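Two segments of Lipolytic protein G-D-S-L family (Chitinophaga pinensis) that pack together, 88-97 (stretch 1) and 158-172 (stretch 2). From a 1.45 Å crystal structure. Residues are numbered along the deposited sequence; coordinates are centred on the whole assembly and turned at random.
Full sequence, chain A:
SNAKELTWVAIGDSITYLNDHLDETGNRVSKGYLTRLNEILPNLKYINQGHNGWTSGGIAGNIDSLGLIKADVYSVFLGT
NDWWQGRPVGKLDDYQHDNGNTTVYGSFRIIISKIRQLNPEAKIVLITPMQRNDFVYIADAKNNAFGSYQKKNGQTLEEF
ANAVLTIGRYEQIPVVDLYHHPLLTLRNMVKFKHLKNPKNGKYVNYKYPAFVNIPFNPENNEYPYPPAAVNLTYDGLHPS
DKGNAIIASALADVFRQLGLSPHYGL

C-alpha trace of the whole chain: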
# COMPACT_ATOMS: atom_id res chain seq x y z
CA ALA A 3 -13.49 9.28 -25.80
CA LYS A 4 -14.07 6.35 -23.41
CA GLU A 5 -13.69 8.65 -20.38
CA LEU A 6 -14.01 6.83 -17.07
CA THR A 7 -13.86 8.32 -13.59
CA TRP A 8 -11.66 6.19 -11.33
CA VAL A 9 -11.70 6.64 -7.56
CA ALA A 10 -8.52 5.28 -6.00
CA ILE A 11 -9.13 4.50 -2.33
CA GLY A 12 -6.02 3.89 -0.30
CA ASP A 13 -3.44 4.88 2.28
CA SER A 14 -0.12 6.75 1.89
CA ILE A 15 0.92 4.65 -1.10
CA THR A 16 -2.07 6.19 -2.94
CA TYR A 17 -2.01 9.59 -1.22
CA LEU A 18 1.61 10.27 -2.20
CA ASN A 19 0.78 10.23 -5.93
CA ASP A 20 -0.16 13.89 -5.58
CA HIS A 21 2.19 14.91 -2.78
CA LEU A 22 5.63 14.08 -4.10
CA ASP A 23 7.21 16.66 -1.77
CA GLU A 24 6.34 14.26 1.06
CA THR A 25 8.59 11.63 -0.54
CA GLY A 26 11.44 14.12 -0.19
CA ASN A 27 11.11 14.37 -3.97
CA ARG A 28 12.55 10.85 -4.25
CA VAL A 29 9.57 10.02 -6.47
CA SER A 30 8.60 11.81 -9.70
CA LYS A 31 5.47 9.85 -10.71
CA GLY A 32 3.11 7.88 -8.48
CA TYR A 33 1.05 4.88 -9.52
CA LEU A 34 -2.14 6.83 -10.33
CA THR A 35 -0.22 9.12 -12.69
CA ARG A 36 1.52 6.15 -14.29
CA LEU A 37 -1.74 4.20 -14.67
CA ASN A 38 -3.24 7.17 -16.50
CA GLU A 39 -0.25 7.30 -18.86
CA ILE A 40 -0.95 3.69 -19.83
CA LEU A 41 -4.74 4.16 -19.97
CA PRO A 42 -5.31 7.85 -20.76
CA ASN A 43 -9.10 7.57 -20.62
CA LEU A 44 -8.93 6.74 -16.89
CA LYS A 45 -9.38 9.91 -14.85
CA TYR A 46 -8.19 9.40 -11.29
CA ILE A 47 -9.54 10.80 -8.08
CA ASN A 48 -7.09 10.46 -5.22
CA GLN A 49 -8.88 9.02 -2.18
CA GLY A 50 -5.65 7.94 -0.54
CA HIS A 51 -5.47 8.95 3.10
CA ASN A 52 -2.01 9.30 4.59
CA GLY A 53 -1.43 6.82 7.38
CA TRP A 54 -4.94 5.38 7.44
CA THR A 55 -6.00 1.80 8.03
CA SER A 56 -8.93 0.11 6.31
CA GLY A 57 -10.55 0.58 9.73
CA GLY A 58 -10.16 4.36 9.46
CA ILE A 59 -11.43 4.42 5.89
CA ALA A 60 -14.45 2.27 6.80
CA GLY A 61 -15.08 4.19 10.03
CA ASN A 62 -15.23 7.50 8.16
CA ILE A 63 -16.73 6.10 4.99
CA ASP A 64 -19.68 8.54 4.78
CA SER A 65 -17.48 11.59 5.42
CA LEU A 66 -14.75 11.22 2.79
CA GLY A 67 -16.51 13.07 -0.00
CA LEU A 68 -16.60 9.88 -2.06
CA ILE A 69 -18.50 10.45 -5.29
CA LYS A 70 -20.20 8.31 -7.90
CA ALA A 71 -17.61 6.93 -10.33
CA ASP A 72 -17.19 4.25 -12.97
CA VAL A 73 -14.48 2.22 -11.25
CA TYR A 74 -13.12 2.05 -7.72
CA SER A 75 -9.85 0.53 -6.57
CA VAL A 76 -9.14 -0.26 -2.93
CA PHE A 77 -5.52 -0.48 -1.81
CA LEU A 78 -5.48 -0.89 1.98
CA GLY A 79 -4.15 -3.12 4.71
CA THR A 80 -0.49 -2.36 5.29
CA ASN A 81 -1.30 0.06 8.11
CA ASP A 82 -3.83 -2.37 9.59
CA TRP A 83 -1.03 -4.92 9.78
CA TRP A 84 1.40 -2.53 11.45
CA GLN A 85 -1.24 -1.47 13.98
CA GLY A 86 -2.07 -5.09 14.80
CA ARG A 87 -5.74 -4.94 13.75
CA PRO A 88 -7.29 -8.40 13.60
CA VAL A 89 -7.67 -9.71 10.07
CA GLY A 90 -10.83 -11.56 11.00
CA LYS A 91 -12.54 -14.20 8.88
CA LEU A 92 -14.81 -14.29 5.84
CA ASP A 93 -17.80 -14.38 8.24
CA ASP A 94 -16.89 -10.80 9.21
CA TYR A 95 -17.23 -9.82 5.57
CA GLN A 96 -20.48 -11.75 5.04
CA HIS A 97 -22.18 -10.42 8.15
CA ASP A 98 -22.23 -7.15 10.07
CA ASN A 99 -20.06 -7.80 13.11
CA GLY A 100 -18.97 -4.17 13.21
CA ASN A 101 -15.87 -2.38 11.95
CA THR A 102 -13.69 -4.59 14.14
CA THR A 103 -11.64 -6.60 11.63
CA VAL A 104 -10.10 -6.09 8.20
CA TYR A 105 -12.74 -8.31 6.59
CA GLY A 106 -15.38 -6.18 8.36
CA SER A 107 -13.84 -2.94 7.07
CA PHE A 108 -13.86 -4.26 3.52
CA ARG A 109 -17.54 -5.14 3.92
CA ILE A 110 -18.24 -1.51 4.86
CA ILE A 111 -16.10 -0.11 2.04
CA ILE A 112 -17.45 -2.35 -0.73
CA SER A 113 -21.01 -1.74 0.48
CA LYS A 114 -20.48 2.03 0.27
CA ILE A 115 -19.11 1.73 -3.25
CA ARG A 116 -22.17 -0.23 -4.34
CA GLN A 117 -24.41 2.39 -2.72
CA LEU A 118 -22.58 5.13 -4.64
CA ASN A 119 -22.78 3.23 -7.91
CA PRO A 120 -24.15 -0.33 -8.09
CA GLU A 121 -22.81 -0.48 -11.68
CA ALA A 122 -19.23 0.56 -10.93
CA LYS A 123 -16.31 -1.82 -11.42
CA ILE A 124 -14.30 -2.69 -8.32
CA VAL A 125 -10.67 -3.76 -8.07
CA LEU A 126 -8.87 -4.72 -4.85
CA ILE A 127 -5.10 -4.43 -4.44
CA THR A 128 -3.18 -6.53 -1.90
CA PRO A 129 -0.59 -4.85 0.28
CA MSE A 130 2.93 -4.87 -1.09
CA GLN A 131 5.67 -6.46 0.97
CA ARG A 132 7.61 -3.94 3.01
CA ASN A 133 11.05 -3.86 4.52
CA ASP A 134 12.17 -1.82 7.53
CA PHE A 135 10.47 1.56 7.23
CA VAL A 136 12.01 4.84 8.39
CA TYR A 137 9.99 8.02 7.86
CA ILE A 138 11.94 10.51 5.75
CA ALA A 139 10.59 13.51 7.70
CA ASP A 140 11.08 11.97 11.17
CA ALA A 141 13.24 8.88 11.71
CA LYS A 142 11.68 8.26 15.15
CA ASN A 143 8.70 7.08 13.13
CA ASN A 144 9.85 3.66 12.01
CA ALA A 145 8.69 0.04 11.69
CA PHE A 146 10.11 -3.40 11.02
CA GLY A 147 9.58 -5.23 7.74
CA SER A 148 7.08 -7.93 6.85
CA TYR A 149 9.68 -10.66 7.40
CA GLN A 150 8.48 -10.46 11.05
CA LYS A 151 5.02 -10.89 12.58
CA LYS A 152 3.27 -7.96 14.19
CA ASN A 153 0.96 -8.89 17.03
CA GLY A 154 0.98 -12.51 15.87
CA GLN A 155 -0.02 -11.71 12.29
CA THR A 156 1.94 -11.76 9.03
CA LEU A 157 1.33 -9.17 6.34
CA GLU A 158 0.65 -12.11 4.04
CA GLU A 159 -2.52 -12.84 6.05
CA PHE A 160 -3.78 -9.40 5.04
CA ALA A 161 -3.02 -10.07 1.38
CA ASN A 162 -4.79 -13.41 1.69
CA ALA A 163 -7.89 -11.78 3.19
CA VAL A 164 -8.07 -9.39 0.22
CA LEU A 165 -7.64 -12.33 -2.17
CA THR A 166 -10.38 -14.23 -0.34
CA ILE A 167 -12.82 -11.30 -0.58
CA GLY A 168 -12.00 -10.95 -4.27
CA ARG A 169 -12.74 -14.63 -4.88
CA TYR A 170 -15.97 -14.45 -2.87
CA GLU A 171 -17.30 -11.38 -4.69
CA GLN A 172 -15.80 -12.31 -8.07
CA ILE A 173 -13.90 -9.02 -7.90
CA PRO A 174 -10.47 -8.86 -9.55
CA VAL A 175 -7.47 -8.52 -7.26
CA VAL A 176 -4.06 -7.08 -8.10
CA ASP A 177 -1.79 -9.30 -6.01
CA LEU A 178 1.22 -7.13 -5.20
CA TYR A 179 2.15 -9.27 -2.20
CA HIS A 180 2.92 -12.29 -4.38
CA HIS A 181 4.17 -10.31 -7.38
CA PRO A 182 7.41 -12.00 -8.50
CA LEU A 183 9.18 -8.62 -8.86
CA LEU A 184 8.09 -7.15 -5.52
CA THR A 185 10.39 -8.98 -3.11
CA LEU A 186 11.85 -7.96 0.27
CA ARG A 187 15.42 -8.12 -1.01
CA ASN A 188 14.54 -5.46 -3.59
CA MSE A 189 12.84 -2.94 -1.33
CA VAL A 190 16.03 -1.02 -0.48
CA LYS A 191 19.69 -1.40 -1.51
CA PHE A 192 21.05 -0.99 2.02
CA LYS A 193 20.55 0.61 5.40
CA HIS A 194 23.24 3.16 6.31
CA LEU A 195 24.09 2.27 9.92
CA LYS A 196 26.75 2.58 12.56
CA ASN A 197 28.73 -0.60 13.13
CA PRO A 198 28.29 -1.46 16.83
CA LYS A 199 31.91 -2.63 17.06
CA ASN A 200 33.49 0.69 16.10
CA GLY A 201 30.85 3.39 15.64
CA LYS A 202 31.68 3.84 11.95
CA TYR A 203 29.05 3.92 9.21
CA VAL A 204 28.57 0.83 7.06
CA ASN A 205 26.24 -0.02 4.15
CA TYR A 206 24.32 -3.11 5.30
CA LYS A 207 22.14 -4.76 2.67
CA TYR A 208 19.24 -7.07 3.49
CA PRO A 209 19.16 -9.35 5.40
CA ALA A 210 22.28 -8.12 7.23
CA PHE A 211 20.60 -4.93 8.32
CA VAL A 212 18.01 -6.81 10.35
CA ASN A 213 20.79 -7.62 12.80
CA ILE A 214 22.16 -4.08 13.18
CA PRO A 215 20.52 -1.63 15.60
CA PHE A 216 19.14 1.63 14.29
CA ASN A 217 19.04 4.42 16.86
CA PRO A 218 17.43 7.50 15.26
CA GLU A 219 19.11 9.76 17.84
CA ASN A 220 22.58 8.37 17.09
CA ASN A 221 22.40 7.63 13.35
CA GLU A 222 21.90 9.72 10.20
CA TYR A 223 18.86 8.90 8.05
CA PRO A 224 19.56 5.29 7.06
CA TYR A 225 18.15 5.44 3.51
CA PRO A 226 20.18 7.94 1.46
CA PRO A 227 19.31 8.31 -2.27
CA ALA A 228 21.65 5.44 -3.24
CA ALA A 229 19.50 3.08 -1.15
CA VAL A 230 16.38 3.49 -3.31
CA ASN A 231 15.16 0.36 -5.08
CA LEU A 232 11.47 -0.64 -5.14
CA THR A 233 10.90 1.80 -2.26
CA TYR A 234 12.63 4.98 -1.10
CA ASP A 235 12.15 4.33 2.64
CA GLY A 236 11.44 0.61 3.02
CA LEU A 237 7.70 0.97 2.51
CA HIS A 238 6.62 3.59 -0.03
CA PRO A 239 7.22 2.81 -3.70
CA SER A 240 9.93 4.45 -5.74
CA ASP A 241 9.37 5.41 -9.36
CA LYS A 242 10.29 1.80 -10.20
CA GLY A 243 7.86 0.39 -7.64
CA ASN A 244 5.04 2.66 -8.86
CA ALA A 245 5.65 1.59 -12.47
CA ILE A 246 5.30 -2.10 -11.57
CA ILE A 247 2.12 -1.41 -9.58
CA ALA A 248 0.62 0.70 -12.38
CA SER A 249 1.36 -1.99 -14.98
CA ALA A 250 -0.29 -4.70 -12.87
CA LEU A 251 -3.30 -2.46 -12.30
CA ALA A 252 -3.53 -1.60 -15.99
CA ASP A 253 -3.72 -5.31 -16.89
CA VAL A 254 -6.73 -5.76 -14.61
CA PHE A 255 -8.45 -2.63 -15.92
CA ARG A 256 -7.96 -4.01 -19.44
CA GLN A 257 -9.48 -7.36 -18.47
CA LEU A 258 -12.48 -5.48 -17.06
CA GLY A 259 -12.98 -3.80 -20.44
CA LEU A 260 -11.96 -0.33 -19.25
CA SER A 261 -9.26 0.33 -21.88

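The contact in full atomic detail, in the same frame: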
# COMPACT_ATOMS: atom_id res chain seq x y z
N PRO A 88 -6.99 -7.01 13.98
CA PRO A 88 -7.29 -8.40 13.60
C PRO A 88 -7.79 -8.50 12.16
O PRO A 88 -8.64 -7.72 11.73
CB PRO A 88 -8.39 -8.81 14.58
CG PRO A 88 -8.94 -7.56 15.13
CD PRO A 88 -7.84 -6.54 15.09
N VAL A 89 -7.24 -9.46 11.43
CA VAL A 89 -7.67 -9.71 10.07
C VAL A 89 -9.12 -10.14 10.05
O VAL A 89 -9.91 -9.67 9.22
CB VAL A 89 -6.80 -10.81 9.44
CG1 VAL A 89 -7.41 -11.28 8.12
CG2 VAL A 89 -5.38 -10.30 9.25
N GLY A 90 -9.49 -11.01 10.98
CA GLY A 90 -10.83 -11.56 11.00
C GLY A 90 -10.99 -12.74 10.06
O GLY A 90 -10.00 -13.36 9.64
N LYS A 91 -12.24 -13.07 9.75
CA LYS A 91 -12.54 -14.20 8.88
C LYS A 91 -13.61 -13.80 7.88
O LYS A 91 -14.23 -12.75 8.03
CB LYS A 91 -13.01 -15.40 9.71
CG LYS A 91 -11.97 -15.95 10.69
CD LYS A 91 -12.51 -17.14 11.50
CE LYS A 91 -11.41 -17.79 12.34
NZ LYS A 91 -11.94 -18.87 13.24
N LEU A 92 -13.84 -14.63 6.88
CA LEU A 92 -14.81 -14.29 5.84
C LEU A 92 -16.20 -14.00 6.43
O LEU A 92 -16.95 -13.19 5.88
CB LEU A 92 -14.88 -15.40 4.78
CG LEU A 92 -15.82 -15.15 3.59
CD1 LEU A 92 -15.43 -13.89 2.83
CD2 LEU A 92 -15.85 -16.36 2.65
N ASP A 93 -16.54 -14.65 7.54
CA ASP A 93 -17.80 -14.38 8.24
C ASP A 93 -17.98 -12.91 8.60
O ASP A 93 -19.10 -12.39 8.60
CB ASP A 93 -17.87 -15.22 9.52
CG ASP A 93 -19.15 -14.99 10.31
OD1 ASP A 93 -19.12 -14.19 11.26
OD2 ASP A 93 -20.18 -15.61 9.97
N ASP A 94 -16.87 -12.23 8.90
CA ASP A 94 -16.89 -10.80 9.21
C ASP A 94 -17.15 -9.95 7.98
O ASP A 94 -17.56 -8.79 8.09
CB ASP A 94 -15.57 -10.37 9.85
CG ASP A 94 -15.32 -11.05 11.18
OD1 ASP A 94 -16.09 -10.78 12.12
OD2 ASP A 94 -14.37 -11.85 11.28
N TYR A 95 -16.90 -10.51 6.80
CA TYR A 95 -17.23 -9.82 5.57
C TYR A 95 -18.69 -10.10 5.18
O TYR A 95 -19.39 -9.23 4.67
CB TYR A 95 -16.30 -10.22 4.43
CG TYR A 95 -16.66 -9.52 3.14
CD1 TYR A 95 -16.17 -8.25 2.85
CD2 TYR A 95 -17.55 -10.10 2.24
CE1 TYR A 95 -16.53 -7.60 1.69
CE2 TYR A 95 -17.92 -9.45 1.09
CZ TYR A 95 -17.41 -8.21 0.82
OH TYR A 95 -17.77 -7.57 -0.33
N GLN A 96 -19.14 -11.33 5.43
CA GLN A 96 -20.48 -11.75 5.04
C GLN A 96 -21.55 -11.13 5.91
O GLN A 96 -22.67 -10.86 5.45
CB GLN A 96 -20.58 -13.27 5.10
CG GLN A 96 -19.77 -13.99 4.04
CD GLN A 96 -19.57 -15.45 4.35
OE1 GLN A 96 -19.48 -15.84 5.51
NE2 GLN A 96 -19.48 -16.28 3.31
N HIS A 97 -21.22 -10.91 7.18
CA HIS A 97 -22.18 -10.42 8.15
C HIS A 97 -21.65 -9.19 8.87
O HIS A 97 -20.44 -8.98 8.96
CB HIS A 97 -22.51 -11.51 9.17
CG HIS A 97 -22.93 -12.80 8.55
ND1 HIS A 97 -24.21 -13.02 8.08
CD2 HIS A 97 -22.25 -13.95 8.32
CE1 HIS A 97 -24.29 -14.24 7.58
NE2 HIS A 97 -23.12 -14.82 7.71
N GLU A 158 1.23 -11.21 5.02
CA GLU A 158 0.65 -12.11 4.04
C GLU A 158 -0.80 -12.47 4.37
O GLU A 158 -1.61 -12.65 3.46
CB GLU A 158 1.49 -13.38 3.89
CG GLU A 158 0.97 -14.26 2.78
CD GLU A 158 1.78 -15.52 2.58
OE1 GLU A 158 2.54 -15.92 3.49
OE2 GLU A 158 1.65 -16.12 1.49
N GLU A 159 -1.13 -12.56 5.66
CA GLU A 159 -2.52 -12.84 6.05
C GLU A 159 -3.47 -11.77 5.55
O GLU A 159 -4.62 -12.05 5.20
CB GLU A 159 -2.65 -12.95 7.55
CG GLU A 159 -2.01 -14.16 8.14
CD GLU A 159 -2.16 -14.17 9.64
OE1 GLU A 159 -3.30 -14.26 10.13
OE2 GLU A 159 -1.13 -14.06 10.33
N PHE A 160 -2.99 -10.53 5.54
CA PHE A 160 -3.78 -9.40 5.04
C PHE A 160 -3.97 -9.50 3.53
O PHE A 160 -5.06 -9.29 3.02
CB PHE A 160 -3.12 -8.08 5.46
CG PHE A 160 -3.21 -7.81 6.93
CD1 PHE A 160 -2.42 -8.52 7.82
CD2 PHE A 160 -4.09 -6.86 7.43
CE1 PHE A 160 -2.51 -8.29 9.19
CE2 PHE A 160 -4.18 -6.63 8.79
CZ PHE A 160 -3.39 -7.34 9.67
N ALA A 161 -2.90 -9.84 2.82
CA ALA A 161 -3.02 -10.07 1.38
C ALA A 161 -4.00 -11.21 1.10
O ALA A 161 -4.81 -11.12 0.19
CB ALA A 161 -1.66 -10.38 0.79
N ASN A 162 -3.93 -12.26 1.91
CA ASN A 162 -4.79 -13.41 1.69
C ASN A 162 -6.26 -13.08 1.95
O ASN A 162 -7.15 -13.57 1.24
CB ASN A 162 -4.33 -14.61 2.53
CG ASN A 162 -3.01 -15.21 2.02
OD1 ASN A 162 -2.59 -14.95 0.89
ND2 ASN A 162 -2.37 -16.02 2.85
N ALA A 163 -6.52 -12.24 2.95
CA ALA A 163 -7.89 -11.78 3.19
C ALA A 163 -8.44 -11.03 1.97
O ALA A 163 -9.58 -11.27 1.55
CB ALA A 163 -7.94 -10.90 4.42
N VAL A 164 -7.65 -10.13 1.40
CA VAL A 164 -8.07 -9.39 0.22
C VAL A 164 -8.34 -10.36 -0.94
O VAL A 164 -9.35 -10.25 -1.63
CB VAL A 164 -7.01 -8.34 -0.19
CG1 VAL A 164 -7.37 -7.72 -1.53
CG2 VAL A 164 -6.87 -7.27 0.92
N LEU A 165 -7.44 -11.32 -1.14
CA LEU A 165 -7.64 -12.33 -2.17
C LEU A 165 -8.92 -13.12 -1.94
O LEU A 165 -9.67 -13.40 -2.88
CB LEU A 165 -6.44 -13.27 -2.24
CG LEU A 165 -5.15 -12.68 -2.82
CD1 LEU A 165 -3.98 -13.58 -2.46
CD2 LEU A 165 -5.25 -12.52 -4.33
N THR A 166 -9.18 -13.48 -0.69
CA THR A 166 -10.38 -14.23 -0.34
C THR A 166 -11.66 -13.44 -0.64
O THR A 166 -12.61 -13.99 -1.18
CB THR A 166 -10.36 -14.68 1.13
OG1 THR A 166 -9.22 -15.52 1.35
CG2 THR A 166 -11.61 -15.45 1.50
N ILE A 167 -11.67 -12.15 -0.29
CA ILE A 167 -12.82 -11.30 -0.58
C ILE A 167 -13.04 -11.17 -2.08
O ILE A 167 -14.17 -11.21 -2.56
CB ILE A 167 -12.65 -9.89 0.04
CG1 ILE A 167 -12.61 -9.98 1.56
CG2 ILE A 167 -13.77 -8.96 -0.39
CD1 ILE A 167 -12.12 -8.72 2.23
N GLY A 168 -11.94 -11.01 -2.82
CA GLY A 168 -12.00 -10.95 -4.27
C GLY A 168 -12.63 -12.20 -4.86
O GLY A 168 -13.52 -12.11 -5.71
N ARG A 169 -12.18 -13.37 -4.41
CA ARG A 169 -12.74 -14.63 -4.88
C ARG A 169 -14.22 -14.75 -4.53
O ARG A 169 -15.01 -15.23 -5.34
CB ARG A 169 -11.97 -15.82 -4.32
CG ARG A 169 -10.60 -16.02 -4.95
CD ARG A 169 -9.95 -17.32 -4.49
NE ARG A 169 -8.66 -17.09 -3.84
CZ ARG A 169 -8.45 -17.21 -2.53
NH1 ARG A 169 -7.25 -16.98 -2.03
NH2 ARG A 169 -9.45 -17.56 -1.73
N TYR A 170 -14.59 -14.33 -3.33
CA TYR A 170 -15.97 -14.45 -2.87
C TYR A 170 -16.91 -13.57 -3.68
O TYR A 170 -18.01 -13.98 -4.03
CB TYR A 170 -16.06 -14.09 -1.38
CG TYR A 170 -17.46 -14.15 -0.83
CD1 TYR A 170 -18.14 -15.36 -0.74
CD2 TYR A 170 -18.11 -13.00 -0.38
CE1 TYR A 170 -19.43 -15.42 -0.23
CE2 TYR A 170 -19.39 -13.06 0.13
CZ TYR A 170 -20.05 -14.27 0.20
OH TYR A 170 -21.32 -14.33 0.71
N GLU A 171 -16.46 -12.35 -3.99
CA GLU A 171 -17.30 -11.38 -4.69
C GLU A 171 -17.13 -11.44 -6.21
O GLU A 171 -17.84 -10.73 -6.94
CB GLU A 171 -16.98 -9.97 -4.20
CG GLU A 171 -17.46 -9.66 -2.80
CD GLU A 171 -18.94 -9.33 -2.74
OE1 GLU A 171 -19.66 -9.63 -3.71
OE2 GLU A 171 -19.37 -8.75 -1.72
N GLN A 172 -16.21 -12.28 -6.67
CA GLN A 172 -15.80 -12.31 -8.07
C GLN A 172 -15.34 -10.92 -8.51
O GLN A 172 -15.72 -10.41 -9.56
CB GLN A 172 -16.92 -12.84 -8.97
CG GLN A 172 -17.44 -14.19 -8.53
CD GLN A 172 -18.40 -14.79 -9.52
OE1 GLN A 172 -18.20 -14.70 -10.73
NE2 GLN A 172 -19.46 -15.41 -9.02

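The first stretch, a loop leading into the short helix 92-96, lies along one side of the long helix that ends at Glu-171, and the two together bury 535 Å². The helix axes approach to 10.8 Å at an angle of 48°, a separation that leaves room for large side chains between them. Contact is almost wholly apolar, closed at its far end by one polar link.

The CA-to-CB bond of Val-89 points toward the long helix, and with chi1 at 169° (t) the two methyl groups reach different neighbours. CG2 sits over the face of the Phe-160 ring, 3.5 Å from its centroid and 14° off the normal, a close CH-pi contact; CG1 lies 3.8 Å from CB of Ala-163. Phe-160 leaves its helix sideways, but its m rotamer brings the ring near enough to receive the methyl. The small side chain of Ala-163 lets Val-89 settle close to the helix.

Between Val-89 and the short helix the chain turns at Gly-90, whose phi/psi of 84/-162 would jam a CB against the preceding carbonyl oxygen. A CB there would also lie 3.0 Å from OD2 of Asp-94. That carboxylate, placed by an m rotamer, accepts a hydrogen bond from the backbone N of Lys-91 (N to OD2, 2.9 Å), tying the turn to the short helix.

Leu-92, t at chi1 and p at chi2, extends CD1 to 4.3 Å from CG2 of Thr-166 and 4.2 Å from CG of Tyr-170. Thr-166 can offer its methyl here because its m rotamer turns OG1 back to its own helix, where it donates to O of Asn-162 (2.8 Å).

Tyr-95 is buried. Its t rotamer (chi1 179°) carries the ring across to the long helix, where CG2 of Ile-167 lies over one face, 4.0 Å from the ring centroid in a second CH-pi contact. CE2 of Tyr-95 meets the edge of the Tyr-170 ring, 3.8 Å from its CD2. At the tip, Tyr-95 OH donates a very short hydrogen bond of 2.4 Å to OE2 of Glu-171. Glu-171 folds to reach it, with chi1 and chi2 both m, and OE2 lies at the ring edge, near its plane; both its carboxylate oxygens have further hydrogen bonds elsewhere in the structure.

Tyr-170, also t, lays its ring along the exposed margin. Gln-96 starts sideways, but with chi1 m and chi2 t its end reaches inward, bringing NE2 to 3.6 Å from CE1 of Tyr-170.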